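Local coordinates for radical SAM domain protein (Methanothrix thermoacetophila, PDB 6Y1X) that probably acts as the radical SAM carbide synthase NifB, an iron-sulfur enzyme that matures the iron-molybdenum cofactor of nitrogenase, at residues N142-P147 with K194-N199; T162-A167 with K215-L220. All coordinates share one frame; numbering follows the deposited sequence. Where two conformers were deposited one is given.

In the fold
Strand 136-141 leads into 142-147, which opens helix 146-156; the chain then returns along strand 160-164, where 162-167 begins. Beyond a hairpin, helix 189-209 carries 194-199, and interaction 1 closes a loop with 46 residues between its segments. The same helix runs on to strand 213-220, whose residues 215-220 pair with 162-167 and close a loop of 47 intervening residues as interaction 2. The two loops cross rather than nest. Interaction 1 ties the turn leading into helix 146-156 to helix 189-209 near one [4Fe-4S] cluster, and interaction 2 joins adjacent strands of the parallel sheet beside another. They touch directly where Leu146 CD2 packs on Val163 CG2 and Leu197 CD1 on Leu165 CD1.

Interaction 1: N142-P147 with K194-N199; sequences NGLLLP and KILLDN
Asn199 of helix 189-209 grips the backbone of Leu144, in the turn that carries strand 136-141 into helix 146-156 of the radical SAM beta/alpha fold. With CG anti to its own carbonyl carbon (chi1 -84°), the Asn199 side chain is aimed at that turn. Its CB already lies 3.4 Å from Leu144 O and rests beside Pro147 CG. Next, Asn199 CG comes 3.5 Å from Leu144 O, also near Pro147 CG. At the tip, ND2 donates to Leu144 O at 2.7 Å. The bond lies in the carbonyl plane but is bent to 140° at the hydrogen, and the oxygen lies 26° out of the Asn199 amide plane. The same ND2 meets Leu144 CD1 at 3.6 Å. An alanine here would probably leave Leu144 O without this donor and open a gap beside Leu144 CD1. Pro147 CG also presses on the backbone of the opposing helix, 3.1 Å from Asn199 O. Apolar side chains pack beside the hydrogen bond: Leu144 CD1 reaches Ile195 CG2 at 4.0 Å, while Leu196 CD1 lies against Leu144 CB at 3.8 Å. Tyr182 of strand 177-182 touches both Leu144 and Asn199. A type I turn from Gly143 to Leu146 shapes the loop. Asn142, whose side chain borders a [4Fe-4S] cluster and gives ND2 to Asn60, adds an Asx turn: its OD1 accepts from Leu144 N at 3.0 Å.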
ATOM      1  N   ASN A 142       2.293  -1.059  -4.710  1.00 13.30           N
ATOM      2  CA  ASN A 142       1.626  -0.348  -5.790  1.00 12.88           C
ATOM      3  C   ASN A 142       0.853  -1.299  -6.698  1.00 18.70           C
ATOM      4  O   ASN A 142       0.134  -0.838  -7.591  1.00 19.30           O
ATOM      5  CB  ASN A 142       2.632   0.504  -6.578  1.00 11.83           C
ATOM      6  CG  ASN A 142       3.737  -0.319  -7.235  1.00 21.76           C
ATOM      7  OD1 ASN A 142       3.524  -1.438  -7.697  1.00 19.40           O
ATOM      8  ND2 ASN A 142       4.933   0.246  -7.271  1.00 20.04           N
ATOM      9  N   GLY A 143       0.995  -2.612  -6.501  1.00 17.81           N
ATOM     10  CA  GLY A 143       0.181  -3.590  -7.192  1.00 17.67           C
ATOM     11  C   GLY A 143       0.770  -4.144  -8.468  1.00 14.60           C
ATOM     12  O   GLY A 143       0.254  -5.148  -8.980  1.00 16.43           O
ATOM     13  N   LEU A 144       1.818  -3.519  -9.015  1.00 16.17           N
ATOM     14  CA  LEU A 144       2.338  -3.961 -10.306  1.00 15.14           C
ATOM     15  C   LEU A 144       2.802  -5.412 -10.264  1.00 15.79           C
ATOM     16  O   LEU A 144       2.528  -6.182 -11.190  1.00 19.72           O
ATOM     17  CB  LEU A 144       3.482  -3.057 -10.762  1.00 16.71           C
ATOM     18  CG  LEU A 144       4.074  -3.443 -12.122  1.00 19.74           C
ATOM     19  CD1 LEU A 144       3.048  -3.355 -13.250  1.00 18.65           C
ATOM     20  CD2 LEU A 144       5.290  -2.579 -12.427  1.00 19.08           C
ATOM     21  N   LEU A 145       3.489  -5.813  -9.197  1.00 24.60           N
ATOM     22  CA  LEU A 145       3.987  -7.179  -9.092  1.00 24.04           C
ATOM     23  C   LEU A 145       3.095  -8.074  -8.243  1.00 21.28           C
ATOM     24  O   LEU A 145       3.484  -9.206  -7.944  1.00 20.66           O
ATOM     25  CB  LEU A 145       5.416  -7.190  -8.546  1.00 20.10           C
ATOM     26  CG  LEU A 145       6.497  -6.752  -9.535  1.00 24.42           C
ATOM     27  CD1 LEU A 145       7.855  -6.639  -8.854  1.00 28.72           C
ATOM     28  CD2 LEU A 145       6.552  -7.721 -10.713  1.00 27.18           C
ATOM     29  N   LEU A 146       1.915  -7.598  -7.849  1.00 17.76           N
ATOM     30  CA  LEU A 146       1.043  -8.405  -6.998  1.00 20.36           C
ATOM     31  C   LEU A 146       0.624  -9.708  -7.671  1.00 26.19           C
ATOM     32  O   LEU A 146       0.669 -10.760  -7.006  1.00 23.79           O
ATOM     33  CB  LEU A 146      -0.169  -7.576  -6.553  1.00 21.01           C
ATOM     34  CG  LEU A 146      -1.068  -8.253  -5.517  1.00 22.37           C
ATOM     35  CD1 LEU A 146      -0.239  -8.750  -4.356  1.00 14.81           C
ATOM     36  CD2 LEU A 146      -2.160  -7.312  -5.028  1.00 21.26           C
ATOM     37  N   PRO A 147       0.214  -9.734  -8.947  1.00 24.43           N
ATOM     38  CA  PRO A 147      -0.108 -11.037  -9.555  1.00 22.08           C
ATOM     39  C   PRO A 147       1.065 -11.996  -9.551  1.00 24.82           C
ATOM     40  O   PRO A 147       0.876 -13.199  -9.336  1.00 31.07           O
ATOM     41  CB  PRO A 147      -0.514 -10.674 -10.991  1.00 25.45           C
ATOM     42  CG  PRO A 147      -0.855  -9.250 -10.964  1.00 21.02           C
ATOM     43  CD  PRO A 147      -0.064  -8.613  -9.867  1.00 19.73           C
ATOM     44  N   LYS A 194      -1.952   1.140 -18.596  1.00 17.47           N
ATOM     45  CA  LYS A 194      -2.750  -0.064 -18.819  1.00 15.99           C
ATOM     46  C   LYS A 194      -2.077  -1.290 -18.222  1.00 18.88           C
ATOM     47  O   LYS A 194      -2.754  -2.173 -17.683  1.00 19.22           O
ATOM     48  CB  LYS A 194      -3.000  -0.270 -20.312  1.00 24.66           C
ATOM     49  CG  LYS A 194      -3.960   0.725 -20.945  1.00 28.95           C
ATOM     50  CD  LYS A 194      -4.069   0.481 -22.441  1.00 34.68           C
ATOM     51  CE  LYS A 194      -5.471   0.736 -22.958  1.00 38.69           C
ATOM     52  NZ  LYS A 194      -6.446  -0.228 -22.375  1.00 39.62           N
ATOM     53  N   ILE A 195      -0.748  -1.374 -18.321  1.00 20.89           N
ATOM     54  CA  ILE A 195      -0.052  -2.511 -17.729  1.00 18.67           C
ATOM     55  C   ILE A 195      -0.214  -2.487 -16.220  1.00 20.82           C
ATOM     56  O   ILE A 195      -0.494  -3.516 -15.591  1.00 19.07           O
ATOM     57  CB  ILE A 195       1.434  -2.500 -18.129  1.00 20.10           C
ATOM     58  CG1 ILE A 195       1.607  -2.908 -19.596  1.00 15.65           C
ATOM     59  CG2 ILE A 195       2.250  -3.388 -17.187  1.00 15.96           C
ATOM     60  CD1 ILE A 195       2.959  -2.534 -20.170  1.00 20.86           C
ATOM     61  N   LEU A 196      -0.068  -1.305 -15.619  1.00 14.78           N
ATOM     62  CA  LEU A 196      -0.200  -1.193 -14.175  1.00 16.78           C
ATOM     63  C   LEU A 196      -1.600  -1.577 -13.722  1.00 16.54           C
ATOM     64  O   LEU A 196      -1.765  -2.422 -12.837  1.00 16.04           O
ATOM     65  CB  LEU A 196       0.130   0.233 -13.727  1.00 16.26           C
ATOM     66  CG  LEU A 196      -0.053   0.531 -12.237  1.00 22.78           C
ATOM     67  CD1 LEU A 196       0.875  -0.324 -11.382  1.00 23.17           C
ATOM     68  CD2 LEU A 196       0.158   2.010 -11.945  1.00 22.98           C
ATOM     69  N   LEU A 197      -2.627  -1.002 -14.362  1.00 11.84           N
ATOM     70  CA  LEU A 197      -3.995  -1.239 -13.906  1.00 13.73           C
ATOM     71  C   LEU A 197      -4.411  -2.697 -14.051  1.00 19.37           C
ATOM     72  O   LEU A 197      -5.065  -3.255 -13.160  1.00 21.48           O
ATOM     73  CB  LEU A 197      -4.957  -0.359 -14.702  1.00 17.19           C
ATOM     74  CG  LEU A 197      -6.448  -0.564 -14.426  1.00 20.98           C
ATOM     75  CD1 LEU A 197      -6.754  -0.359 -12.948  1.00 20.85           C
ATOM     76  CD2 LEU A 197      -7.310   0.323 -15.310  1.00 20.70           C
ATOM     77  N   ASP A 198      -4.088  -3.318 -15.183  1.00 22.08           N
ATOM     78  CA  ASP A 198      -4.430  -4.724 -15.364  1.00 25.20           C
ATOM     79  C   ASP A 198      -3.798  -5.598 -14.285  1.00 23.51           C
ATOM     80  O   ASP A 198      -4.434  -6.531 -13.780  1.00 22.73           O
ATOM     81  CB  ASP A 198      -4.065  -5.173 -16.775  1.00 39.54           C
ATOM     82  CG  ASP A 198      -5.083  -4.691 -17.808  1.00 63.35           C
ATOM     83  OD1 ASP A 198      -5.035  -3.505 -18.198  1.00 70.59           O
ATOM     84  OD2 ASP A 198      -5.960  -5.486 -18.206  1.00 74.03           O
ATOM     85  N   ASN A 199      -2.545  -5.312 -13.917  1.00 15.81           N
ATOM     86  CA  ASN A 199      -1.884  -6.086 -12.869  1.00 22.54           C
ATOM     87  C   ASN A 199      -2.485  -5.802 -11.495  1.00 16.61           C
ATOM     88  O   ASN A 199      -2.680  -6.727 -10.700  1.00 19.62           O
ATOM     89  CB  ASN A 199      -0.381  -5.799 -12.866  1.00 27.03           C
ATOM     90  CG  ASN A 199       0.379  -6.649 -13.869  1.00 36.26           C
ATOM     91  OD1 ASN A 199      -0.215  -7.294 -14.732  1.00 34.57           O
ATOM     92  ND2 ASN A 199       1.701  -6.651 -13.761  1.00 38.54           N
TER

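Interaction 2: T162-A167 with K215-L220. With SF4 (iron/sulfur cluster), chain C.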
ATOM      1  N   THR A 162      -2.060  -4.063   1.423  1.00 20.42           N
ATOM      2  CA  THR A 162      -2.514  -2.753   0.992  1.00 19.56           C
ATOM      3  C   THR A 162      -2.051  -2.528  -0.436  1.00 18.64           C
ATOM      4  O   THR A 162      -0.863  -2.677  -0.739  1.00 24.86           O
ATOM      5  CB  THR A 162      -1.958  -1.657   1.903  1.00 21.40           C
ATOM      6  OG1 THR A 162      -2.620  -1.702   3.168  1.00 19.16           O
ATOM      7  CG2 THR A 162      -2.184  -0.282   1.278  1.00 22.42           C
ATOM      8  N   VAL A 163      -2.981  -2.164  -1.309  1.00 20.26           N
ATOM      9  CA  VAL A 163      -2.661  -1.811  -2.684  1.00 16.69           C
ATOM     10  C   VAL A 163      -3.023  -0.347  -2.855  1.00 18.13           C
ATOM     11  O   VAL A 163      -4.129   0.063  -2.489  1.00 17.82           O
ATOM     12  CB  VAL A 163      -3.424  -2.689  -3.695  1.00 20.78           C
ATOM     13  CG1 VAL A 163      -3.083  -2.284  -5.119  1.00 21.13           C
ATOM     14  CG2 VAL A 163      -3.145  -4.167  -3.447  1.00 19.68           C
ATOM     15  N   THR A 164      -2.120   0.433  -3.432  1.00 20.04           N
ATOM     16  CA  THR A 164      -2.441   1.816  -3.760  1.00 21.31           C
ATOM     17  C   THR A 164      -2.998   1.854  -5.177  1.00 17.13           C
ATOM     18  O   THR A 164      -2.283   1.575  -6.145  1.00 19.94           O
ATOM     19  CB  THR A 164      -1.229   2.726  -3.600  1.00 22.90           C
ATOM     20  OG1 THR A 164      -0.873   2.782  -2.213  1.00 22.73           O
ATOM     21  CG2 THR A 164      -1.568   4.149  -4.064  1.00 22.15           C
ATOM     22  N   LEU A 165      -4.276   2.198  -5.292  1.00 15.75           N
ATOM     23  CA  LEU A 165      -5.001   2.185  -6.555  1.00 15.79           C
ATOM     24  C   LEU A 165      -5.555   3.584  -6.766  1.00 18.41           C
ATOM     25  O   LEU A 165      -6.494   3.996  -6.075  1.00 13.65           O
ATOM     26  CB  LEU A 165      -6.114   1.138  -6.546  1.00 14.07           C
ATOM     27  CG  LEU A 165      -6.933   0.962  -7.822  1.00 22.92           C
ATOM     28  CD1 LEU A 165      -6.042   0.533  -8.970  1.00 19.55           C
ATOM     29  CD2 LEU A 165      -8.023  -0.061  -7.591  1.00 23.09           C
ATOM     30  N   ASN A 166      -4.952   4.325  -7.693  1.00 17.44           N
ATOM     31  CA  ASN A 166      -5.289   5.725  -7.886  1.00 14.91           C
ATOM     32  C   ASN A 166      -6.199   5.946  -9.080  1.00 18.60           C
ATOM     33  O   ASN A 166      -6.647   7.076  -9.298  1.00 20.35           O
ATOM     34  CB  ASN A 166      -4.012   6.552  -8.056  1.00 15.49           C
ATOM     35  CG  ASN A 166      -3.217   6.654  -6.776  1.00 18.42           C
ATOM     36  OD1 ASN A 166      -3.786   6.679  -5.684  1.00 17.74           O
ATOM     37  ND2 ASN A 166      -1.896   6.695  -6.898  1.00 18.70           N
ATOM     38  N   ALA A 167      -6.456   4.902  -9.867  1.00 17.42           N
ATOM     39  CA  ALA A 167      -7.306   4.994 -11.042  1.00 19.80           C
ATOM     40  C   ALA A 167      -7.739   3.593 -11.450  1.00 14.89           C
ATOM     41  O   ALA A 167      -6.961   2.645 -11.339  1.00 19.20           O
ATOM     42  CB  ALA A 167      -6.582   5.687 -12.203  1.00 12.76           C
ATOM     43  N   LYS A 215      -6.744  -3.855   1.791  1.00 19.41           N
ATOM     44  CA  LYS A 215      -7.009  -2.433   1.942  0.56 19.88           C
ATOM     45  C   LYS A 215      -6.533  -1.715   0.688  1.00 17.44           C
ATOM     46  O   LYS A 215      -5.459  -2.017   0.166  1.00 18.22           O
ATOM     47  CB  LYS A 215      -6.305  -1.889   3.188  0.56 19.73           C
ATOM     48  CG  LYS A 215      -6.097  -0.385   3.237  0.56 21.73           C
ATOM     49  CD  LYS A 215      -5.704   0.029   4.655  0.56 25.47           C
ATOM     50  CE  LYS A 215      -4.844   1.279   4.677  0.56 25.08           C
ATOM     51  NZ  LYS A 215      -3.466   1.012   4.177  0.56 28.70           N
ATOM     52  N   VAL A 216      -7.329  -0.772   0.197  1.00 16.49           N
ATOM     53  CA  VAL A 216      -6.944   0.003  -0.974  1.00 16.70           C
ATOM     54  C   VAL A 216      -6.738   1.444  -0.537  1.00 20.64           C
ATOM     55  O   VAL A 216      -7.629   2.052   0.068  1.00 19.85           O
ATOM     56  CB  VAL A 216      -7.983  -0.108  -2.097  1.00 14.31           C
ATOM     57  CG1 VAL A 216      -7.752   0.990  -3.137  1.00 11.97           C
ATOM     58  CG2 VAL A 216      -7.884  -1.483  -2.731  1.00 13.74           C
ATOM     59  N   ASN A 217      -5.547   1.975  -0.807  1.00 17.25           N
ATOM     60  CA  ASN A 217      -5.279   3.396  -0.666  1.00 21.47           C
ATOM     61  C   ASN A 217      -5.578   4.103  -1.978  1.00 20.91           C
ATOM     62  O   ASN A 217      -5.287   3.579  -3.056  1.00 23.25           O
ATOM     63  CB  ASN A 217      -3.813   3.646  -0.310  1.00 23.14           C
ATOM     64  CG  ASN A 217      -3.437   3.138   1.061  1.00 23.18           C
ATOM     65  OD1 ASN A 217      -4.288   2.914   1.924  1.00 21.04           O
ATOM     66  ND2 ASN A 217      -2.139   2.982   1.281  1.00 29.01           N
ATOM     67  N   THR A 218      -6.122   5.313  -1.885  1.00 19.17           N
ATOM     68  CA  THR A 218      -6.249   6.183  -3.047  1.00 16.84           C
ATOM     69  C   THR A 218      -5.763   7.570  -2.666  1.00 22.11           C
ATOM     70  O   THR A 218      -6.235   8.143  -1.678  1.00 20.26           O
ATOM     71  CB  THR A 218      -7.693   6.268  -3.556  1.00 19.42           C
ATOM     72  OG1 THR A 218      -8.143   4.970  -3.963  1.00 17.46           O
ATOM     73  CG2 THR A 218      -7.798   7.239  -4.735  1.00 17.65           C
ATOM     74  N   VAL A 219      -4.808   8.092  -3.432  1.00 19.57           N
ATOM     75  CA  VAL A 219      -4.339   9.461  -3.243  1.00 19.39           C
ATOM     76  C   VAL A 219      -5.338  10.364  -3.949  1.00 19.69           C
ATOM     77  O   VAL A 219      -5.573  10.217  -5.152  1.00 18.78           O
ATOM     78  CB  VAL A 219      -2.919   9.660  -3.797  1.00 22.02           C
ATOM     79  CG1 VAL A 219      -2.436  11.080  -3.527  1.00 16.20           C
ATOM     80  CG2 VAL A 219      -1.968   8.658  -3.177  1.00 22.17           C
ATOM     81  N   LEU A 220      -5.935  11.284  -3.200  1.00 19.14           N
ATOM     82  CA  LEU A 220      -6.932  12.187  -3.760  1.00 20.09           C
ATOM     83  C   LEU A 220      -6.220  13.364  -4.411  1.00 19.53           C
ATOM     84  O   LEU A 220      -5.684  14.233  -3.720  1.00 20.46           O
ATOM     85  CB  LEU A 220      -7.889  12.636  -2.662  1.00 20.17           C
ATOM     86  CG  LEU A 220      -9.137  13.397  -3.095  1.00 30.98           C
ATOM     87  CD1 LEU A 220     -10.035  12.513  -3.946  1.00 25.74           C
ATOM     88  CD2 LEU A 220      -9.868  13.882  -1.853  1.00 31.50           C
TER
HETATM   89 FE1  SF4 C 301       0.029  -0.174   5.547  1.00 47.68          FE
HETATM   90 FE2  SF4 C 301      -0.645  -0.456   8.169  1.00 75.44          FE
HETATM   91 FE3  SF4 C 301       1.957  -0.576   7.384  1.00 56.91          FE
HETATM   92 FE4  SF4 C 301       0.234  -2.630   6.756  1.00 58.91          FE
HETATM   93  S1  SF4 C 301       0.916  -1.999   8.861  1.00 36.39           S
HETATM   94  S2  SF4 C 301       1.779  -1.656   5.359  1.00 33.16           S
HETATM   95  S3  SF4 C 301      -1.700  -1.444   6.380  1.00 33.10           S
HETATM   96  S4  SF4 C 301       0.582   1.264   7.257  1.00 32.55           S
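Asn166 OD1 takes the backbone N-H of Val219 at 2.8 Å, a nearly straight bond (171° at the hydrogen) whose donor sits tilted from the carbonyl plane. Here a side chain stands in for the backbone pairing just past the end of strand 160-164, while Asn166 ND2 turns to Tyr65. One step back, Thr218 OG1 donates to Leu165 O at 2.9 Å; this hydroxyl also bonds His244 NE2, so the threonine links 162-167 to strand 243-248. The backbone ladder follows: Leu165 N to Asn217 O at 2.8 Å, Asn217 N to Val163 O, and Val163 N to Lys215 O at 2.9 Å. These are neighbouring parallel strands of the six-stranded sheet, the partial TIM barrel of radical SAM enzymes, with axes 26° apart. On the face bearing Thr162, Thr164, Lys215 and Asn217, the sheet meets a [4Fe-4S] cluster. Lys215 lies alongside Thr162, its chain bent at the last torsion (chi4 -72°); in the conformer described, one of two, NZ bonds both Thr162 OG1 at 3.0 Å and Asn217 OD1. Thr162 OG1 lies 3.4 Å from the cluster's S3. Asn217 OD1 also accepts from Asn245 ND2. The Asn217 side chain crosses that of Thr162 at about a right angle, bringing Asn217 ND2 to 3.3 Å from Thr162 CG2, next to the cluster-binding Glu75. The face bearing Val163 and Val216 is covered by helices: Ile204 of helix 189-209 packs on Val163 and Ile236 of helix 229-239 on Val216. Just past the strand end Leu165 also touches Ile236, and Leu165 CB meets Val216 CG1 at 3.8 Å.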